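Local coordinates for hypothetical protein BP2299 (Bordetella pertussis Tohama I, PDB 2FQP), which is of unknown function but has a cupin double-stranded beta-helix fold and binds a zinc ion, at residues V20-F25 with E86-E91; V41-T46 with V90-K95. All coordinates share one frame; numbering follows the deposited sequence.

Contact 1. Residues V20-F25 with E86-E91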
loop_
_atom_site.group_PDB
_atom_site.type_symbol
_atom_site.label_atom_id
_atom_site.label_comp_id
_atom_site.label_asym_id
_atom_site.label_seq_id
_atom_site.Cartn_x
_atom_site.Cartn_y
_atom_site.Cartn_z
ATOM N N VAL A 20 8.751 2.901 -4.011
ATOM C CA VAL A 20 7.472 3.152 -3.364
ATOM C C VAL A 20 7.371 4.640 -3.127
ATOM O O VAL A 20 8.189 5.204 -2.435
ATOM C CB VAL A 20 7.357 2.388 -2.026
ATOM C CG1 VAL A 20 6.044 2.660 -1.346
ATOM C CG2 VAL A 20 7.545 0.917 -2.242
ATOM N N THR A 21 6.336 5.253 -3.686
ATOM C CA THR A 21 6.152 6.679 -3.657
ATOM C C THR A 21 4.769 6.981 -3.068
ATOM O O THR A 21 3.796 6.414 -3.517
ATOM C CB THR A 21 6.280 7.275 -5.070
ATOM O OG1 THR A 21 7.589 6.971 -5.619
ATOM C CG2 THR A 21 6.092 8.802 -5.040
ATOM N N GLU A 22 4.710 7.847 -2.055
ATOM C CA GLU A 22 3.446 8.385 -1.566
ATOM C C GLU A 22 3.132 9.570 -2.463
ATOM O O GLU A 22 3.980 10.470 -2.629
ATOM C CB GLU A 22 3.569 8.881 -0.129
ATOM C CG GLU A 22 2.389 9.682 0.368
ATOM C CD GLU A 22 2.701 10.435 1.619
ATOM O OE1 GLU A 22 3.554 11.363 1.532
ATOM O OE2 GLU A 22 2.155 10.058 2.691
ATOM N N TRP A 23 1.918 9.600 -2.976
ATOM C CA TRP A 23 1.426 10.702 -3.805
ATOM C C TRP A 23 0.328 11.426 -3.050
ATOM O O TRP A 23 -0.683 10.827 -2.674
ATOM C CB TRP A 23 0.896 10.187 -5.155
ATOM C CG TRP A 23 1.976 9.845 -6.116
ATOM C CD1 TRP A 23 2.547 8.625 -6.313
ATOM C CD2 TRP A 23 2.641 10.745 -7.002
ATOM N NE1 TRP A 23 3.527 8.701 -7.264
ATOM C CE2 TRP A 23 3.599 9.986 -7.722
ATOM C CE3 TRP A 23 2.530 12.127 -7.251
ATOM C CZ2 TRP A 23 4.466 10.566 -8.677
ATOM C CZ3 TRP A 23 3.361 12.707 -8.217
ATOM C CH2 TRP A 23 4.322 11.912 -8.927
ATOM N N ARG A 24 0.548 12.710 -2.756
ATOM C CA ARG A 24 -0.436 13.495 -2.012
ATOM C C ARG A 24 -1.034 14.584 -2.897
ATOM O O ARG A 24 -0.331 15.485 -3.372
ATOM C CB ARG A 24 0.161 14.093 -0.705
ATOM C CG ARG A 24 0.561 13.067 0.339
ATOM C CD ARG A 24 1.290 13.710 1.559
ATOM N NE ARG A 24 0.365 14.516 2.337
ATOM C CZ ARG A 24 0.584 14.933 3.589
ATOM N NH1 ARG A 24 1.704 14.615 4.238
ATOM N NH2 ARG A 24 -0.341 15.670 4.217
ATOM N N PHE A 25 -2.348 14.508 -3.112
ATOM C CA PHE A 25 -3.046 15.424 -3.993
ATOM C C PHE A 25 -3.731 16.509 -3.225
ATOM O O PHE A 25 -4.595 16.220 -2.442
ATOM C CB PHE A 25 -4.133 14.674 -4.789
ATOM C CG PHE A 25 -3.604 13.723 -5.813
ATOM C CD1 PHE A 25 -3.001 12.505 -5.430
ATOM C CD2 PHE A 25 -3.769 13.977 -7.169
ATOM C CE1 PHE A 25 -2.533 11.631 -6.352
ATOM C CE2 PHE A 25 -3.247 13.057 -8.130
ATOM C CZ PHE A 25 -2.626 11.911 -7.701
ATOM N N GLU A 86 -7.742 16.564 0.521
ATOM C CA GLU A 86 -6.511 15.924 0.059
ATOM C C GLU A 86 -6.791 14.473 -0.190
ATOM O O GLU A 86 -7.536 13.861 0.581
ATOM C CB GLU A 86 -5.426 16.059 1.122
ATOM C CG GLU A 86 -4.077 15.483 0.734
ATOM C CD GLU A 86 -2.983 15.848 1.710
ATOM O OE1 GLU A 86 -3.286 15.930 2.911
ATOM O OE2 GLU A 86 -1.826 16.069 1.274
ATOM N N PHE A 87 -6.205 13.938 -1.256
ATOM C CA PHE A 87 -6.293 12.519 -1.595
ATOM C C PHE A 87 -4.900 11.929 -1.590
ATOM O O PHE A 87 -3.967 12.523 -2.129
ATOM C CB PHE A 87 -6.922 12.279 -2.984
ATOM C CG PHE A 87 -7.284 10.863 -3.201
ATOM C CD1 PHE A 87 -6.320 9.917 -3.543
ATOM C CD2 PHE A 87 -8.610 10.435 -2.992
ATOM C CE1 PHE A 87 -6.632 8.563 -3.666
ATOM C CE2 PHE A 87 -8.947 9.107 -3.153
ATOM C CZ PHE A 87 -7.957 8.156 -3.500
ATOM N N VAL A 88 -4.743 10.763 -0.961
ATOM C CA VAL A 88 -3.416 10.159 -0.829
ATOM C C VAL A 88 -3.452 8.691 -1.264
ATOM O O VAL A 88 -4.400 7.986 -0.977
ATOM C CB VAL A 88 -2.920 10.274 0.628
ATOM C CG1 VAL A 88 -1.504 9.666 0.772
ATOM C CG2 VAL A 88 -2.960 11.727 1.104
ATOM N N PHE A 89 -2.440 8.279 -2.028
ATOM C CA PHE A 89 -2.174 6.877 -2.294
ATOM C C PHE A 89 -0.689 6.575 -2.301
ATOM O O PHE A 89 0.146 7.469 -2.473
ATOM C CB PHE A 89 -2.880 6.315 -3.562
ATOM C CG PHE A 89 -2.438 6.914 -4.891
ATOM C CD1 PHE A 89 -1.244 6.490 -5.530
ATOM C CD2 PHE A 89 -3.280 7.780 -5.590
ATOM C CE1 PHE A 89 -0.889 7.024 -6.790
ATOM C CE2 PHE A 89 -2.936 8.276 -6.830
ATOM C CZ PHE A 89 -1.743 7.921 -7.427
ATOM N N VAL A 90 -0.391 5.303 -2.050
ATOM C CA VAL A 90 0.944 4.781 -2.096
ATOM C C VAL A 90 1.067 3.926 -3.364
ATOM O O VAL A 90 0.254 3.028 -3.598
ATOM C CB VAL A 90 1.306 3.983 -0.814
ATOM C CG1 VAL A 90 2.656 3.263 -0.975
ATOM C CG2 VAL A 90 1.357 4.941 0.378
ATOM N N GLU A 91 2.065 4.262 -4.173
ATOM C CA GLU A 91 2.316 3.599 -5.429
ATOM C C GLU A 91 3.607 2.775 -5.337
ATOM O O GLU A 91 4.650 3.287 -4.962
ATOM C CB GLU A 91 2.407 4.634 -6.566
ATOM C CG GLU A 91 2.274 4.042 -7.962
ATOM C CD GLU A 91 1.921 5.143 -9.009
ATOM O OE1 GLU A 91 2.847 5.783 -9.509
ATOM O OE2 GLU A 91 0.725 5.389 -9.247
HETATM O O HOH W 1 5.029 6.377 -8.292
HETATM O O HOH W 2 -0.956 17.752 -0.979
#
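Phe89 carries its ring between backbone N and carbonyl carbon (chi1 65°), which sets it beside Trp23 and Phe25 of the neighbouring strand. Trp23 (chi1 -77°) and Phe25 place CG beside their own backbone N, anti to the carbonyl carbon. CB of Trp23 then lies over one face of the Phe89 ring, a CH-pi contact with CB 4.2 Å from the ring centroid. Phe25 meets the same ring obliquely, CE1 to Phe89 CE2 at 3.4 Å. The three rings form one aromatic cluster, which Leu50 of strand 48-54 meets at Phe89. Past the cluster, water 1 lies in the plane of the Trp23 indole. It accepts from Trp23 NE1 at 3.0 Å and donates to Glu91 OE1 at 2.6 Å. Glu91 also packs on the zinc ligand His36. The other side of the sheet carries Glu22, Arg24, Val88 and Val90. There Arg24, bent at chi3, grips Glu86 side-on. NE reaches Glu86 OE2 at 2.9 Å from above the carboxylate plane, and NH2 meets Glu86 OE1 at 3.2 Å on its syn side. The strands are antiparallel. Thr21, Trp23 and Phe25 form hydrogen-bonded pairs with Glu91, Phe89 and Phe87, and Trp23 N donates to Phe89 O at 2.8 Å. The chemistry thus differs between the faces: aromatic packing and a water-bridged carboxylate lie on the side toward the zinc, while on the other face an exposed arginine pairs with the glutamate that precedes strand 87-94.

Contact 2. Residues V41-T46 with V90-K95; sequences VVVPMT and VEIEIK
Val41 and Ile92 form a hydrogen-bonded antiparallel pair, each giving its N-H to the other's carbonyl. Val41 N meets Ile92 O at 2.8 Å, and Ile92 N meets Val41 O at 2.8 Å. Val43 and Val90 repeat the exchange. Val43 N donates to Val90 O at 2.8 Å, and Val90 N returns a bond to Val43 O at 3.0 Å. Val42 and Glu91 make the non-hydrogen-bonded pair between them. Their backbones bond outward, Val42 to Tyr69 and Glu91 to Thr21. The face of Val41, Val43, Val90 and Ile92 is apolar. Ile92 sets CG1 beside its backbone N, anti to the carbonyl carbon (chi1 -60°), and its CD1 lies 3.7 Å from Val43 CG2. From the loop after the strand, CG of Met45, a selenomethionine, touches Val90 CG2 at 4.0 Å. This face packs against the second subunit, where Ile92 meets Ile92 of that chain. Val42 and Glu91 occupy the other face; CG2 of Val42 approaches Glu91 OE2 at 4.1 Å, without a bond. The four interstrand hydrogen bonds therefore satisfy the N-H and C=O groups of Val41, Val43, Val90 and Ile92, while their side chains give the sheet an apolar surface for the subunit interface.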
loop_
_atom_site.group_PDB
_atom_site.type_symbol
_atom_site.label_atom_id
_atom_site.label_comp_id
_atom_site.label_asym_id
_atom_site.label_seq_id
_atom_site.Cartn_x
_atom_site.Cartn_y
_atom_site.Cartn_z
ATOM N N VAL A 41 1.564 -1.187 -8.256
ATOM C CA VAL A 41 0.481 -1.410 -7.337
ATOM C C VAL A 41 0.062 -0.104 -6.685
ATOM O O VAL A 41 0.898 0.665 -6.309
ATOM C CB VAL A 41 0.910 -2.429 -6.231
ATOM C CG1 VAL A 41 -0.177 -2.560 -5.214
ATOM C CG2 VAL A 41 1.276 -3.792 -6.862
ATOM N N VAL A 42 -1.254 0.163 -6.618
ATOM C CA VAL A 42 -1.759 1.339 -5.965
ATOM C C VAL A 42 -2.435 0.879 -4.682
ATOM O O VAL A 42 -3.340 0.038 -4.738
ATOM C CB VAL A 42 -2.772 2.090 -6.887
ATOM C CG1 VAL A 42 -3.452 3.246 -6.157
ATOM C CG2 VAL A 42 -2.089 2.556 -8.176
ATOM N N VAL A 43 -1.967 1.391 -3.544
ATOM C CA VAL A 43 -2.675 1.220 -2.282
ATOM C C VAL A 43 -3.285 2.560 -1.865
ATOM O O VAL A 43 -2.579 3.434 -1.394
ATOM C CB VAL A 43 -1.729 0.743 -1.141
ATOM C CG1 VAL A 43 -2.545 0.489 0.109
ATOM C CG2 VAL A 43 -0.941 -0.542 -1.529
ATOM N N PRO A 44 -4.599 2.736 -2.073
ATOM C CA PRO A 44 -5.189 3.992 -1.654
ATOM C C PRO A 44 -5.158 4.196 -0.145
ATOM O O PRO A 44 -5.384 3.246 0.612
ATOM C CB PRO A 44 -6.641 3.877 -2.153
ATOM C CG PRO A 44 -6.600 2.849 -3.193
ATOM C CD PRO A 44 -5.605 1.861 -2.689
HETATM N N MSE A 45 -4.886 5.420 0.276
HETATM C CA MSE A 45 -4.877 5.791 1.698
HETATM C C MSE A 45 -6.110 6.618 2.053
HETATM O O MSE A 45 -6.328 6.949 3.208
HETATM C CB MSE A 45 -3.605 6.557 2.038
HETATM C CG MSE A 45 -2.299 5.857 1.829
HETATM SE SE MSE A 45 -2.181 4.077 2.662
HETATM C CE MSE A 45 -2.616 4.676 4.375
ATOM N N THR A 46 -6.892 6.963 1.034
ATOM C CA THR A 46 -8.061 7.797 1.105
ATOM C C THR A 46 -9.150 7.084 0.339
ATOM O O THR A 46 -8.901 6.480 -0.695
ATOM C CB THR A 46 -7.833 9.135 0.401
ATOM O OG1 THR A 46 -6.648 9.763 0.913
ATOM C CG2 THR A 46 -9.042 10.026 0.560
ATOM N N VAL A 90 -0.391 5.303 -2.050
ATOM C CA VAL A 90 0.944 4.781 -2.096
ATOM C C VAL A 90 1.067 3.926 -3.364
ATOM O O VAL A 90 0.254 3.028 -3.598
ATOM C CB VAL A 90 1.306 3.983 -0.814
ATOM C CG1 VAL A 90 2.656 3.263 -0.975
ATOM C CG2 VAL A 90 1.357 4.941 0.378
ATOM N N GLU A 91 2.065 4.262 -4.173
ATOM C CA GLU A 91 2.316 3.599 -5.429
ATOM C C GLU A 91 3.607 2.775 -5.337
ATOM O O GLU A 91 4.650 3.287 -4.962
ATOM C CB GLU A 91 2.407 4.634 -6.566
ATOM C CG GLU A 91 2.274 4.042 -7.962
ATOM C CD GLU A 91 1.921 5.143 -9.009
ATOM O OE1 GLU A 91 2.847 5.783 -9.509
ATOM O OE2 GLU A 91 0.725 5.389 -9.247
ATOM N N ILE A 92 3.502 1.487 -5.664
ATOM C CA ILE A 92 4.629 0.532 -5.558
ATOM C C ILE A 92 4.992 0.070 -6.955
ATOM O O ILE A 92 4.241 -0.677 -7.585
ATOM C CB ILE A 92 4.279 -0.705 -4.700
ATOM C CG1 ILE A 92 3.910 -0.308 -3.280
ATOM C CG2 ILE A 92 5.465 -1.679 -4.634
ATOM C CD1 ILE A 92 2.459 -0.452 -2.969
ATOM N N GLU A 93 6.109 0.566 -7.465
ATOM C CA GLU A 93 6.533 0.228 -8.819
ATOM C C GLU A 93 7.515 -0.942 -8.709
ATOM O O GLU A 93 8.419 -0.946 -7.847
ATOM C CB GLU A 93 7.177 1.416 -9.531
ATOM C CG GLU A 93 6.265 2.603 -9.773
ATOM C CD GLU A 93 7.008 3.661 -10.513
ATOM O OE1 GLU A 93 7.759 4.405 -9.852
ATOM O OE2 GLU A 93 6.905 3.704 -11.753
ATOM N N ILE A 94 7.356 -1.905 -9.611
ATOM C CA ILE A 94 8.133 -3.140 -9.578
ATOM C C ILE A 94 9.232 -3.059 -10.615
ATOM O O ILE A 94 8.960 -2.940 -11.808
ATOM C CB ILE A 94 7.213 -4.367 -9.865
ATOM C CG1 ILE A 94 5.990 -4.373 -8.941
ATOM C CG2 ILE A 94 7.989 -5.655 -9.760
ATOM C CD1 ILE A 94 6.303 -4.228 -7.484
ATOM N N LYS A 95 10.488 -3.097 -10.174
ATOM C CA LYS A 95 11.599 -2.911 -11.090
ATOM C C LYS A 95 11.811 -4.199 -11.877
ATOM O O LYS A 95 11.512 -5.310 -11.399
ATOM C CB LYS A 95 12.883 -2.525 -10.336
ATOM C CG LYS A 95 12.721 -1.263 -9.485
ATOM C CD LYS A 95 14.016 -0.595 -9.118
ATOM C CE LYS A 95 13.742 0.691 -8.295
ATOM N NZ LYS A 95 14.912 1.326 -7.799
#

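Strand 18-25 enters contact 1 first and then waits some 60 residues for its partner. Strand 40-44 follows and enters contact 2. The chain next builds strands 48-54, 57-63, 69-71 and 76-80 before strand 87-94 arrives and closes both loops. The shorter loop of contact 2 starts inside that of contact 1 but ends slightly beyond it, so the loops cross and do not nest. Segments 86-91 and 90-95 overlap at Val90 and Glu91 on strand 87-94. That strand lies between 18-25 and 40-44 in one antiparallel sheet of the cupin fold. Where the contacts meet, Thr46 OG1 and the backbone of Met45 probably hydrogen-bond to Val88. Both contacts also touch the second subunit.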